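Local coordinates for dTDP-4-dehydrorhamnose 3,5-epimerase (Sulfolobus tokodaii, PDB 2B9U), which probably catalyses the epimerisation at C3' and C5' that turns dTDP-4-dehydro-6-deoxy-glucose into dTDP-4-dehydro-rhamnose, a step toward dTDP-L-rhamnose, at residues N48-R53 with S126-F131; Y62-K67 with H141-S146; P66-K71 with I112-A117; V75-I80 with L102-H107. All blocks are in the same frame, centred on the assembly; numbering follows the deposited sequence.

Contact 1: N48-R53 with S126-F131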
loop_
_atom_site.group_PDB
_atom_site.type_symbol
_atom_site.label_atom_id
_atom_site.label_comp_id
_atom_site.label_asym_id
_atom_site.label_seq_id
_atom_site.Cartn_x
_atom_site.Cartn_y
_atom_site.Cartn_z
ATOM N N ASN A 48 -1.580 4.661 -5.096
ATOM C CA ASN A 48 -1.057 6.005 -4.836
ATOM C C ASN A 48 -0.821 6.223 -3.341
ATOM O O ASN A 48 -1.341 5.470 -2.515
ATOM C CB ASN A 48 -2.031 7.073 -5.348
ATOM C CG ASN A 48 -2.127 7.121 -6.875
ATOM O OD1 ASN A 48 -1.268 6.607 -7.579
ATOM N ND2 ASN A 48 -3.160 7.773 -7.379
ATOM N N MET A 49 -0.057 7.268 -3.016
ATOM C CA MET A 49 0.168 7.689 -1.638
ATOM C C MET A 49 0.230 9.198 -1.529
ATOM O O MET A 49 0.821 9.875 -2.371
ATOM C CB MET A 49 1.457 7.075 -1.065
ATOM C CG MET A 49 1.683 7.391 0.430
ATOM S SD MET A 49 3.110 6.568 1.163
ATOM C CE MET A 49 4.220 7.942 1.384
ATOM N N SER A 50 -0.405 9.728 -0.488
ATOM C CA SER A 50 -0.286 11.146 -0.172
ATOM C C SER A 50 0.081 11.324 1.278
ATOM O O SER A 50 -0.284 10.497 2.126
ATOM C CB SER A 50 -1.573 11.911 -0.486
ATOM O OG SER A 50 -2.651 11.502 0.336
ATOM N N PHE A 51 0.819 12.397 1.554
ATOM C CA PHE A 51 1.007 12.867 2.904
ATOM C C PHE A 51 0.303 14.221 3.019
ATOM O O PHE A 51 0.504 15.105 2.197
ATOM C CB PHE A 51 2.488 12.999 3.246
ATOM C CG PHE A 51 2.742 13.792 4.496
ATOM C CD1 PHE A 51 2.373 13.276 5.753
ATOM C CD2 PHE A 51 3.318 15.055 4.430
ATOM C CE1 PHE A 51 2.587 14.014 6.918
ATOM C CE2 PHE A 51 3.535 15.790 5.587
ATOM C CZ PHE A 51 3.171 15.266 6.836
ATOM N N SER A 52 -0.539 14.366 4.032
ATOM C CA SER A 52 -1.347 15.551 4.186
ATOM C C SER A 52 -1.149 16.103 5.586
ATOM O O SER A 52 -1.317 15.389 6.567
ATOM C CB SER A 52 -2.827 15.227 3.924
ATOM O OG SER A 52 -2.978 14.582 2.656
ATOM N N ARG A 53 -0.788 17.378 5.665
ATOM C CA ARG A 53 -0.668 18.083 6.939
ATOM C C ARG A 53 -2.054 18.282 7.504
ATOM O O ARG A 53 -3.017 18.325 6.750
ATOM C CB ARG A 53 0.035 19.428 6.731
ATOM C CG ARG A 53 1.500 19.260 6.374
ATOM C CD ARG A 53 2.130 20.518 5.828
ATOM N NE ARG A 53 3.539 20.275 5.499
ATOM C CZ ARG A 53 4.421 21.215 5.168
ATOM N NH1 ARG A 53 4.069 22.499 5.127
ATOM N NH2 ARG A 53 5.670 20.868 4.886
ATOM N N SER A 126 -1.234 13.073 8.155
ATOM C CA SER A 126 -1.663 11.726 7.744
ATOM C C SER A 126 -1.054 11.212 6.438
ATOM O O SER A 126 -0.910 11.962 5.462
ATOM C CB SER A 126 -3.185 11.672 7.565
ATOM O OG SER A 126 -3.853 11.959 8.765
ATOM N N ILE A 127 -0.745 9.921 6.442
ATOM C CA ILE A 127 -0.402 9.178 5.238
ATOM C C ILE A 127 -1.596 8.351 4.814
ATOM O O ILE A 127 -2.092 7.475 5.564
ATOM C CB ILE A 127 0.815 8.247 5.449
ATOM C CG1 ILE A 127 2.062 9.070 5.798
ATOM C CG2 ILE A 127 1.079 7.404 4.198
ATOM C CD1 ILE A 127 3.111 8.277 6.543
ATOM N N VAL A 128 -2.041 8.630 3.599
ATOM C CA VAL A 128 -3.134 7.908 2.995
ATOM C C VAL A 128 -2.576 7.107 1.824
ATOM O O VAL A 128 -1.771 7.622 1.032
ATOM C CB VAL A 128 -4.261 8.903 2.562
ATOM C CG1 VAL A 128 -5.399 8.214 1.828
ATOM C CG2 VAL A 128 -4.788 9.629 3.778
ATOM N N ILE A 129 -2.985 5.844 1.759
ATOM C CA ILE A 129 -2.726 4.946 0.636
ATOM C C ILE A 129 -4.030 4.739 -0.111
ATOM O O ILE A 129 -5.082 4.492 0.493
ATOM C CB ILE A 129 -2.190 3.563 1.109
ATOM C CG1 ILE A 129 -1.009 3.744 2.064
ATOM C CG2 ILE A 129 -1.845 2.648 -0.094
ATOM C CD1 ILE A 129 0.351 3.749 1.460
ATOM N N TYR A 130 -3.963 4.852 -1.434
ATOM C CA TYR A 130 -5.136 4.605 -2.274
ATOM C C TYR A 130 -4.886 3.359 -3.122
ATOM O O TYR A 130 -3.990 3.370 -3.979
ATOM C CB TYR A 130 -5.388 5.799 -3.214
ATOM C CG TYR A 130 -5.247 7.210 -2.655
ATOM C CD1 TYR A 130 -4.009 7.716 -2.243
ATOM C CD2 TYR A 130 -6.350 8.066 -2.605
ATOM C CE1 TYR A 130 -3.884 9.033 -1.771
ATOM C CE2 TYR A 130 -6.237 9.386 -2.139
ATOM C CZ TYR A 130 -5.002 9.856 -1.719
ATOM O OH TYR A 130 -4.884 11.152 -1.266
ATOM N N PHE A 131 -5.638 2.286 -2.899
ATOM C CA PHE A 131 -5.560 1.141 -3.799
ATOM C C PHE A 131 -6.618 1.342 -4.863
ATOM O O PHE A 131 -7.816 1.428 -4.546
ATOM C CB PHE A 131 -5.758 -0.185 -3.072
ATOM C CG PHE A 131 -4.821 -0.391 -1.921
ATOM C CD1 PHE A 131 -3.503 -0.781 -2.141
ATOM C CD2 PHE A 131 -5.260 -0.209 -0.612
ATOM C CE1 PHE A 131 -2.632 -0.979 -1.062
ATOM C CE2 PHE A 131 -4.402 -0.392 0.465
ATOM C CZ PHE A 131 -3.085 -0.785 0.238
HETATM O O HOH W 1 -2.616 12.152 2.958
#
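Ser-50 and Val-128 sit at the middle of an antiparallel strand pairing held by six backbone hydrogen bonds. Asn-48 with Tyr-130 and Ser-52 with Ser-126 are the other hydrogen-bonded pairs. Met-49 with Ile-129 and Phe-51 with Ile-127 are the non-hydrogen-bonded pairs between them.

The polar side-chain contacts lie on the face of Ser-50 and Tyr-130. Ser-50 OG stands between the backbone N and the carbonyl carbon (chi1 65°). It is hydrogen-bonded to Tyr-130 OH at 2.8 Å, and either hydroxyl could donate. The tyrosine ring turns its edge to Asn-48 O and Ser-50 N. A water 2.7 Å from Ser-50 OG donates to Ser-126 O at 3.0 Å.

The apolar contacts lie on the other face. Met-49 is extended as far as SD, which rests 3.7 Å from Ile-127 CG2 and 4.0 Å from Ile-129 CD1. Phe-51 CD1 approaches Ile-127 CG1 at 4.2 Å.

The Phe-51 ring also meets Phe-26 of the second subunit, and residues 48-51 pair with a strand of that subunit. Strand 48-52 is thus bonded along both edges, and the sheet of one subunit runs into the other. The Ser-50 face carries hydroxyls bonded to one another, to water and, for Ser-52, to Arg-58; the Met-49 face is apolar.

Contact 2: Y62-K67 with H141-S146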
loop_
_atom_site.group_PDB
_atom_site.type_symbol
_atom_site.label_atom_id
_atom_site.label_comp_id
_atom_site.label_asym_id
_atom_site.label_seq_id
_atom_site.Cartn_x
_atom_site.Cartn_y
_atom_site.Cartn_z
ATOM N N TYR A 62 -13.291 12.084 -8.868
ATOM C CA TYR A 62 -13.706 10.869 -9.575
ATOM C C TYR A 62 -13.232 10.934 -11.040
ATOM O O TYR A 62 -13.004 12.017 -11.579
ATOM C CB TYR A 62 -15.233 10.667 -9.501
ATOM C CG TYR A 62 -16.051 11.867 -9.928
ATOM C CD1 TYR A 62 -16.202 12.968 -9.083
ATOM C CD2 TYR A 62 -16.677 11.907 -11.174
ATOM C CE1 TYR A 62 -16.944 14.073 -9.465
ATOM C CE2 TYR A 62 -17.428 13.023 -11.565
ATOM C CZ TYR A 62 -17.551 14.093 -10.690
ATOM O OH TYR A 62 -18.275 15.201 -11.046
ATOM N N GLN A 63 -13.062 9.773 -11.661
ATOM C CA GLN A 63 -12.828 9.701 -13.095
ATOM C C GLN A 63 -14.104 9.228 -13.784
ATOM O O GLN A 63 -14.729 8.266 -13.348
ATOM C CB GLN A 63 -11.637 8.794 -13.419
ATOM C CG GLN A 63 -10.333 9.570 -13.647
ATOM C CD GLN A 63 -9.075 8.713 -13.745
ATOM O OE1 GLN A 63 -7.976 9.202 -13.461
ATOM N NE2 GLN A 63 -9.219 7.442 -14.136
ATOM N N ARG A 64 -14.504 9.928 -14.842
ATOM C CA ARG A 64 -15.728 9.575 -15.556
ATOM C C ARG A 64 -15.542 8.342 -16.439
ATOM O O ARG A 64 -14.419 7.999 -16.810
ATOM C CB ARG A 64 -16.283 10.771 -16.361
ATOM C CG ARG A 64 -15.256 11.472 -17.226
ATOM C CD ARG A 64 -15.863 12.476 -18.199
ATOM N NE ARG A 64 -14.871 12.976 -19.152
ATOM C CZ ARG A 64 -14.443 12.317 -20.233
ATOM N NH1 ARG A 64 -14.915 11.108 -20.536
ATOM N NH2 ARG A 64 -13.534 12.879 -21.026
ATOM N N THR A 65 -16.654 7.680 -16.743
ATOM C CA THR A 65 -16.711 6.568 -17.693
ATOM C C THR A 65 -16.076 7.001 -19.042
ATOM O O THR A 65 -16.305 8.122 -19.488
ATOM C CB THR A 65 -18.186 6.093 -17.802
ATOM O OG1 THR A 65 -18.400 5.016 -16.870
ATOM C CG2 THR A 65 -18.570 5.640 -19.201
ATOM N N PRO A 66 -15.268 6.133 -19.691
ATOM C CA PRO A 66 -14.926 4.725 -19.490
ATOM C C PRO A 66 -13.630 4.518 -18.705
ATOM O O PRO A 66 -12.966 3.489 -18.867
ATOM C CB PRO A 66 -14.708 4.244 -20.928
ATOM C CG PRO A 66 -14.068 5.416 -21.603
ATOM C CD PRO A 66 -14.568 6.673 -20.876
ATOM N N LYS A 67 -13.276 5.502 -17.884
ATOM C CA LYS A 67 -12.065 5.456 -17.070
ATOM C C LYS A 67 -12.405 5.633 -15.588
ATOM O O LYS A 67 -11.635 6.217 -14.824
ATOM C CB LYS A 67 -11.071 6.525 -17.539
ATOM C CG LYS A 67 -10.482 6.267 -18.922
ATOM C CD LYS A 67 -9.424 5.189 -18.890
ATOM C CE LYS A 67 -8.959 4.835 -20.304
ATOM N NZ LYS A 67 -7.792 3.873 -20.277
ATOM N N HIS A 141 -10.243 12.280 -18.240
ATOM C CA HIS A 141 -11.483 11.808 -17.626
ATOM C C HIS A 141 -11.685 12.268 -16.165
ATOM O O HIS A 141 -12.704 11.951 -15.540
ATOM C CB HIS A 141 -11.557 10.283 -17.722
ATOM C CG HIS A 141 -11.420 9.762 -19.116
ATOM N ND1 HIS A 141 -10.203 9.665 -19.757
ATOM C CD2 HIS A 141 -12.345 9.311 -19.995
ATOM C CE1 HIS A 141 -10.386 9.172 -20.971
ATOM N NE2 HIS A 141 -11.678 8.948 -21.139
ATOM N N GLU A 142 -10.717 13.014 -15.636
ATOM C CA GLU A 142 -10.791 13.535 -14.269
ATOM C C GLU A 142 -11.884 14.589 -14.137
ATOM O O GLU A 142 -12.031 15.453 -15.001
ATOM C CB GLU A 142 -9.437 14.104 -13.828
ATOM C CG GLU A 142 -8.449 13.048 -13.323
ATOM C CD GLU A 142 -7.042 13.598 -13.034
ATOM O OE1 GLU A 142 -6.579 14.523 -13.753
ATOM O OE2 GLU A 142 -6.389 13.091 -12.090
ATOM N N ARG A 143 -12.658 14.484 -13.057
ATOM C CA ARG A 143 -13.694 15.456 -12.698
ATOM C C ARG A 143 -13.754 15.590 -11.163
ATOM O O ARG A 143 -13.296 14.705 -10.435
ATOM C CB ARG A 143 -15.070 15.021 -13.233
ATOM C CG ARG A 143 -15.252 15.032 -14.769
ATOM C CD ARG A 143 -15.065 16.441 -15.383
ATOM N NE ARG A 143 -15.556 16.535 -16.763
ATOM C CZ ARG A 143 -14.909 16.072 -17.836
ATOM N NH1 ARG A 143 -13.724 15.468 -17.719
ATOM N NH2 ARG A 143 -15.454 16.211 -19.042
ATOM N N CYS A 144 -14.323 16.694 -10.682
ATOM C CA CYS A 144 -14.518 16.873 -9.254
ATOM C C CYS A 144 -15.746 17.705 -8.929
ATOM O O CYS A 144 -16.265 18.444 -9.783
ATOM C CB CYS A 144 -13.269 17.485 -8.595
ATOM S SG CYS A 144 -12.771 19.064 -9.295
ATOM N N ILE A 145 -16.216 17.561 -7.694
ATOM C CA ILE A 145 -17.231 18.444 -7.125
ATOM C C ILE A 145 -16.630 19.093 -5.885
ATOM O O ILE A 145 -15.739 18.520 -5.263
ATOM C CB ILE A 145 -18.561 17.707 -6.814
ATOM C CG1 ILE A 145 -18.357 16.606 -5.760
ATOM C CG2 ILE A 145 -19.157 17.115 -8.112
ATOM C CD1 ILE A 145 -19.613 16.185 -5.032
ATOM N N SER A 146 -17.106 20.287 -5.542
ATOM C CA SER A 146 -16.520 21.096 -4.477
ATOM C C SER A 146 -16.532 20.425 -3.101
ATOM O O SER A 146 -17.546 19.828 -2.686
ATOM C CB SER A 146 -17.220 22.466 -4.412
ATOM O OG SER A 146 -16.745 23.256 -3.332
#
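The His-141 ring lies between Lys-67 and Arg-64. Lys-67 CG, anti to its own carbonyl carbon (chi1 -68°), sits over the centre of one face, 3.4 Å from the centroid. On the opposite side the Arg-64 guanidinium comes in at the rim: NH1 is 3.2 Å from His-141 CD2, and NH2 lies over that face. The two planes are 48° apart. Ser-138 OG bonds His-141 ND1. Arg-64 turns the edge of its guanidinium to a face of the Arg-143 guanidinium, the planes nearly perpendicular. Arg-64 NE is 3.1 Å from Arg-143 NH1, two donors of like charge, not bonded. An alanine in place of Arg-64 would probably leave the CD2 rim of His-141 without its guanidinium neighbour and the Arg-143 guanidinium face without the edge against it. The Tyr-62 ring carries Arg-143 CB over one face, 3.5 Å from CE2, and its OH bonds Glu-173 O.

These residues join strand 57-63 to the short strand 142-144, outermost at this end of a five-stranded antiparallel sheet in the jelly-roll fold. Tyr-62 and Arg-143 form the hydrogen-bonded pair. Arg-64 N bonds His-141 O at 2.8 Å. A disulfide ties Cys-144 to Cys-166. Gln-63 NE2, at the end of strand 57-63, donates to Lys-67 O.

Contact 3: P66-K71 with I112-A117; sequences PKEQGK and IPPGFA
Glu-68 and Pro-114 cross obliquely. Glu-68 CG rests 3.6 Å from Pro-114 CB. The glutamate chain then bends (chi2 -70°) and the carboxylate turns off from the proline; OE1 bonds Thr-65 OG1. The other ring atoms of Pro-114 lie against backbone. Its CG is 3.8 Å from Gln-69 O, and its CD is 4.0 Å from Gly-70 CA. An alanine in place of Pro-114 would lose CG and CD, which would probably open a gap beside Gln-69 and Gly-70 and free the N-CA bond that the ring holds.

Lys-71 and Ile-112 put their side chains on one face of the sheet. They form an antiparallel hydrogen-bonded pair, and Ile-112 N meets Lys-71 O at 2.7 Å. The lysine chain runs on extended beyond CG. Its NZ donates to a water at 2.8 Å, which also lies beside Phe-116 O. A second water lies 2.7 Å from Gln-69 O and 3.0 Å from Ile-112 O, and probably bridges them.

The backbone of Gly-70 bonds Thr-133 of strand 126-133. Residues 113-115 carry the chain from strand 109-112 to strand 116-122 of the other sheet, where Ala-117 bonds Val-85. Ile-112 packs on Asp-82 and Ala-84 of strand 79-86 and on Ile-12 of strand 12-22.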
loop_
_atom_site.group_PDB
_atom_site.type_symbol
_atom_site.label_atom_id
_atom_site.label_comp_id
_atom_site.label_asym_id
_atom_site.label_seq_id
_atom_site.Cartn_x
_atom_site.Cartn_y
_atom_site.Cartn_z
ATOM N N PRO A 66 -15.268 6.133 -19.691
ATOM C CA PRO A 66 -14.926 4.725 -19.490
ATOM C C PRO A 66 -13.630 4.518 -18.705
ATOM O O PRO A 66 -12.966 3.489 -18.867
ATOM C CB PRO A 66 -14.708 4.244 -20.928
ATOM C CG PRO A 66 -14.068 5.416 -21.603
ATOM C CD PRO A 66 -14.568 6.673 -20.876
ATOM N N LYS A 67 -13.276 5.502 -17.884
ATOM C CA LYS A 67 -12.065 5.456 -17.070
ATOM C C LYS A 67 -12.405 5.633 -15.588
ATOM O O LYS A 67 -11.635 6.217 -14.824
ATOM C CB LYS A 67 -11.071 6.525 -17.539
ATOM C CG LYS A 67 -10.482 6.267 -18.922
ATOM C CD LYS A 67 -9.424 5.189 -18.890
ATOM C CE LYS A 67 -8.959 4.835 -20.304
ATOM N NZ LYS A 67 -7.792 3.873 -20.277
ATOM N N GLU A 68 -13.565 5.116 -15.203
ATOM C CA GLU A 68 -14.023 5.128 -13.823
ATOM C C GLU A 68 -13.141 4.258 -12.918
ATOM O O GLU A 68 -12.524 3.294 -13.363
ATOM C CB GLU A 68 -15.499 4.702 -13.750
ATOM C CG GLU A 68 -15.794 3.205 -13.996
ATOM C CD GLU A 68 -15.579 2.740 -15.439
ATOM O OE1 GLU A 68 -15.485 3.581 -16.363
ATOM O OE2 GLU A 68 -15.502 1.509 -15.641
ATOM N N GLN A 69 -13.088 4.615 -11.642
ATOM C CA GLN A 69 -12.207 3.951 -10.700
ATOM C C GLN A 69 -12.950 3.579 -9.426
ATOM O O GLN A 69 -13.781 4.340 -8.940
ATOM C CB GLN A 69 -11.020 4.864 -10.353
ATOM C CG GLN A 69 -10.041 5.128 -11.484
ATOM C CD GLN A 69 -8.968 6.158 -11.131
ATOM O OE1 GLN A 69 -7.790 5.982 -11.471
ATOM N NE2 GLN A 69 -9.362 7.235 -10.462
ATOM N N GLY A 70 -12.647 2.395 -8.907
ATOM C CA GLY A 70 -12.922 2.067 -7.524
ATOM C C GLY A 70 -11.698 2.388 -6.693
ATOM O O GLY A 70 -10.595 2.491 -7.233
ATOM N N LYS A 71 -11.895 2.573 -5.392
ATOM C CA LYS A 71 -10.828 3.015 -4.469
ATOM C C LYS A 71 -10.954 2.333 -3.105
ATOM O O LYS A 71 -12.052 2.283 -2.518
ATOM C CB LYS A 71 -10.875 4.541 -4.285
ATOM C CG LYS A 71 -10.598 5.341 -5.580
ATOM C CD LYS A 71 -10.739 6.821 -5.363
ATOM C CE LYS A 71 -10.900 7.557 -6.699
ATOM N NZ LYS A 71 -11.370 8.977 -6.504
ATOM N N ILE A 112 -14.671 2.137 -2.049
ATOM C CA ILE A 112 -15.510 3.104 -2.739
ATOM C C ILE A 112 -15.586 2.721 -4.236
ATOM O O ILE A 112 -14.647 2.977 -5.003
ATOM C CB ILE A 112 -14.964 4.549 -2.620
ATOM C CG1 ILE A 112 -14.649 4.923 -1.160
ATOM C CG2 ILE A 112 -15.942 5.552 -3.288
ATOM C CD1 ILE A 112 -13.975 6.263 -1.013
ATOM N N PRO A 113 -16.717 2.130 -4.653
ATOM C CA PRO A 113 -16.932 1.680 -6.041
ATOM C C PRO A 113 -17.024 2.858 -7.007
ATOM O O PRO A 113 -17.166 3.989 -6.559
ATOM C CB PRO A 113 -18.271 0.922 -5.964
ATOM C CG PRO A 113 -18.961 1.464 -4.781
ATOM C CD PRO A 113 -17.893 1.884 -3.796
ATOM N N PRO A 114 -16.904 2.612 -8.335
ATOM C CA PRO A 114 -17.115 3.707 -9.300
ATOM C C PRO A 114 -18.483 4.387 -9.177
ATOM O O PRO A 114 -19.451 3.765 -8.755
ATOM C CB PRO A 114 -17.012 3.007 -10.660
ATOM C CG PRO A 114 -16.211 1.794 -10.423
ATOM C CD PRO A 114 -16.530 1.350 -9.008
ATOM N N GLY A 115 -18.556 5.659 -9.557
ATOM C CA GLY A 115 -19.787 6.426 -9.433
ATOM C C GLY A 115 -19.848 7.341 -8.219
ATOM O O GLY A 115 -20.857 8.011 -8.018
ATOM N N PHE A 116 -18.773 7.356 -7.410
ATOM C CA PHE A 116 -18.665 8.240 -6.239
ATOM C C PHE A 116 -17.524 9.228 -6.368
ATOM O O PHE A 116 -16.513 8.925 -6.982
ATOM C CB PHE A 116 -18.426 7.429 -4.952
ATOM C CG PHE A 116 -19.623 6.659 -4.485
ATOM C CD1 PHE A 116 -19.948 5.436 -5.065
ATOM C CD2 PHE A 116 -20.422 7.155 -3.455
ATOM C CE1 PHE A 116 -21.073 4.728 -4.636
ATOM C CE2 PHE A 116 -21.540 6.452 -3.011
ATOM C CZ PHE A 116 -21.865 5.240 -3.598
ATOM N N ALA A 117 -17.684 10.400 -5.752
ATOM C CA ALA A 117 -16.590 11.342 -5.589
ATOM C C ALA A 117 -15.967 11.186 -4.198
ATOM O O ALA A 117 -16.678 11.211 -3.197
ATOM C CB ALA A 117 -17.095 12.775 -5.778
HETATM O O HOH W 2 -14.288 5.504 -6.531
HETATM O O HOH W 3 -15.873 7.029 -8.523
HETATM O O HOH W 4 -13.931 7.994 -6.061
#

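Contact 4: V75-I80 with L102-H107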
loop_
_atom_site.group_PDB
_atom_site.type_symbol
_atom_site.label_atom_id
_atom_site.label_comp_id
_atom_site.label_asym_id
_atom_site.label_seq_id
_atom_site.Cartn_x
_atom_site.Cartn_y
_atom_site.Cartn_z
ATOM N N VAL A 75 -5.218 4.228 5.889
ATOM C CA VAL A 75 -4.475 5.249 6.641
ATOM C C VAL A 75 -3.483 4.628 7.635
ATOM O O VAL A 75 -3.811 4.437 8.817
ATOM C CB VAL A 75 -5.443 6.242 7.367
ATOM C CG1 VAL A 75 -4.662 7.389 8.033
ATOM C CG2 VAL A 75 -6.480 6.791 6.363
ATOM N N PRO A 76 -2.280 4.264 7.152
ATOM C CA PRO A 76 -1.237 3.729 8.042
ATOM C C PRO A 76 -0.651 4.718 9.068
ATOM O O PRO A 76 -0.053 4.270 10.047
ATOM C CB PRO A 76 -0.150 3.225 7.066
ATOM C CG PRO A 76 -0.397 3.977 5.820
ATOM C CD PRO A 76 -1.857 4.242 5.737
ATOM N N LYS A 77 -0.785 6.029 8.842
ATOM C CA LYS A 77 -0.358 7.027 9.833
ATOM C C LYS A 77 -1.343 8.198 9.875
ATOM O O LYS A 77 -1.771 8.668 8.848
ATOM C CB LYS A 77 1.067 7.522 9.553
ATOM C CG LYS A 77 1.672 8.438 10.647
ATOM C CD LYS A 77 3.151 8.732 10.364
ATOM C CE LYS A 77 3.902 9.226 11.630
ATOM N NZ LYS A 77 3.405 10.580 12.076
ATOM N N GLY A 78 -1.711 8.639 11.076
ATOM C CA GLY A 78 -2.630 9.764 11.255
ATOM C C GLY A 78 -4.102 9.375 11.313
ATOM O O GLY A 78 -4.456 8.223 11.638
ATOM N N ARG A 79 -4.945 10.341 10.958
ATOM C CA ARG A 79 -6.393 10.272 11.139
ATOM C C ARG A 79 -7.001 11.116 10.044
ATOM O O ARG A 79 -6.633 12.292 9.886
ATOM C CB ARG A 79 -6.818 10.920 12.469
ATOM C CG ARG A 79 -6.477 10.206 13.758
ATOM C CD ARG A 79 -7.007 11.025 14.957
ATOM N NE ARG A 79 -8.475 11.142 14.982
ATOM C CZ ARG A 79 -9.169 12.188 15.447
ATOM N NH1 ARG A 79 -8.555 13.278 15.905
ATOM N NH2 ARG A 79 -10.502 12.153 15.418
ATOM N N ILE A 80 -7.931 10.542 9.283
ATOM C CA ILE A 80 -8.662 11.332 8.293
ATOM C C ILE A 80 -10.178 11.161 8.467
ATOM O O ILE A 80 -10.632 10.139 8.977
ATOM C CB ILE A 80 -8.253 10.982 6.826
ATOM C CG1 ILE A 80 -8.810 9.601 6.414
ATOM C CG2 ILE A 80 -6.741 11.089 6.646
ATOM C CD1 ILE A 80 -8.707 9.305 4.905
ATOM N N LEU A 102 -10.964 7.038 9.165
ATOM C CA LEU A 102 -9.933 6.028 8.959
ATOM C C LEU A 102 -8.680 6.582 9.585
ATOM O O LEU A 102 -8.385 7.762 9.454
ATOM C CB LEU A 102 -9.745 5.742 7.453
ATOM C CG LEU A 102 -11.029 5.440 6.669
ATOM C CD1 LEU A 102 -10.763 5.354 5.171
ATOM C CD2 LEU A 102 -11.735 4.131 7.166
ATOM N N ASN A 103 -7.965 5.736 10.312
ATOM C CA ASN A 103 -6.829 6.187 11.097
ATOM C C ASN A 103 -5.865 5.035 11.372
ATOM O O ASN A 103 -6.175 3.877 11.068
ATOM C CB ASN A 103 -7.286 6.910 12.394
ATOM C CG ASN A 103 -8.166 6.045 13.300
ATOM O OD1 ASN A 103 -7.875 4.885 13.551
ATOM N ND2 ASN A 103 -9.238 6.640 13.822
ATOM N N GLU A 104 -4.704 5.358 11.932
ATOM C CA GLU A 104 -3.706 4.349 12.256
ATOM C C GLU A 104 -4.081 3.514 13.491
ATOM O O GLU A 104 -3.501 2.457 13.711
ATOM C CB GLU A 104 -2.337 4.997 12.458
ATOM C CG GLU A 104 -2.227 5.938 13.663
ATOM C CD GLU A 104 -0.828 6.526 13.782
ATOM O OE1 GLU A 104 -0.670 7.744 13.546
ATOM O OE2 GLU A 104 0.127 5.761 14.079
ATOM N N GLU A 105 -5.033 4.004 14.292
ATOM C CA GLU A 105 -5.497 3.293 15.501
ATOM C C GLU A 105 -6.375 2.116 15.125
ATOM O O GLU A 105 -6.246 1.040 15.699
ATOM C CB GLU A 105 -6.282 4.227 16.444
ATOM C CG GLU A 105 -7.182 3.477 17.455
ATOM C CD GLU A 105 -8.276 4.347 18.069
ATOM O OE1 GLU A 105 -7.941 5.243 18.868
ATOM O OE2 GLU A 105 -9.467 4.129 17.754
ATOM N N ASN A 106 -7.280 2.339 14.173
ATOM C CA ASN A 106 -8.192 1.290 13.718
ATOM C C ASN A 106 -7.683 0.449 12.532
ATOM O O ASN A 106 -8.024 -0.734 12.417
ATOM C CB ASN A 106 -9.646 1.796 13.513
ATOM C CG ASN A 106 -9.817 2.881 12.411
ATOM O OD1 ASN A 106 -9.061 2.986 11.439
ATOM N ND2 ASN A 106 -10.889 3.661 12.556
ATOM N N HIS A 107 -6.842 1.057 11.692
ATOM C CA HIS A 107 -6.399 0.456 10.426
ATOM C C HIS A 107 -7.561 0.004 9.541
ATOM O O HIS A 107 -7.410 -0.907 8.731
ATOM C CB HIS A 107 -5.417 -0.709 10.654
ATOM C CG HIS A 107 -4.102 -0.283 11.216
ATOM N ND1 HIS A 107 -3.162 0.402 10.475
ATOM C CD2 HIS A 107 -3.579 -0.418 12.454
ATOM C CE1 HIS A 107 -2.114 0.667 11.233
ATOM N NE2 HIS A 107 -2.345 0.184 12.440
HETATM O O HOH W 5 -6.596 2.906 8.258
#
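Ile-80 and Leu-102 form an antiparallel hydrogen-bonded pair, with Arg-79 and Asn-103 the non-hydrogen-bonded pair beside it, and Glu-104 N extends the bonding to Gly-78 O. The bond from Ile-80 N to Leu-102 O is 2.8 Å long and almost straight.

Leu-102 CB is met by two side chains. Val-75 CG2 comes in at 3.6 Å, its side chain at about a right angle to the leucine. Ile-80 CG1 lies at 4.1 Å. Arg-79 runs alongside Asn-103 in the same direction, CG 3.7 Å from CB. Arg-79 NE makes a salt bridge to Glu-101 OE2, which also takes Asn-103 ND2.

The Glu-104 chain reaches across to Gly-78. Its OE1 accepts from Gly-78 N at 2.8 Å, met from above the carboxylate plane. Gly-78 has a positive phi (90°) at which a CB would strike the carbonyl before it. Asn-103 CG stands between the backbone N and the carbonyl carbon (chi1 58°), and OD1 accepts from Asn-106 N at 2.7 Å. This is an Asx motif. His-107 ND1 is buried with no partner in the model, while the ring meets Phe-26 of the same chain.

The arrangement is the open end of the beta hairpin of strands 79-86 and 97-103. Here the chain turns a corner at Pro-76 and passes from one sheet of the jelly roll to the other.

Contacts 1 and 4 are buried and both touch the second subunit. Contacts 2 and 3 are partly buried and touch no other chain of the assembly. Contacts 1 and 4 meet through Ile-127 N with Lys-77 O and Ser-126 OG with Arg-79 N. Contacts 2 and 3 share Pro-66 and Lys-67 and lie near Tyr-137, predicted to stack on the thymidine ring; contact 1 comes near it too, through Asn-48. Contacts 2 and 4 lie at the two outermost strands of the same five-stranded sheet. Contact 1 relies on a long backbone pairing. Contact 2 gathers charged and aromatic groups, contact 3 prolines and waters, and contact 4 an Asx motif and a carboxylate bonded to a glycine N-H.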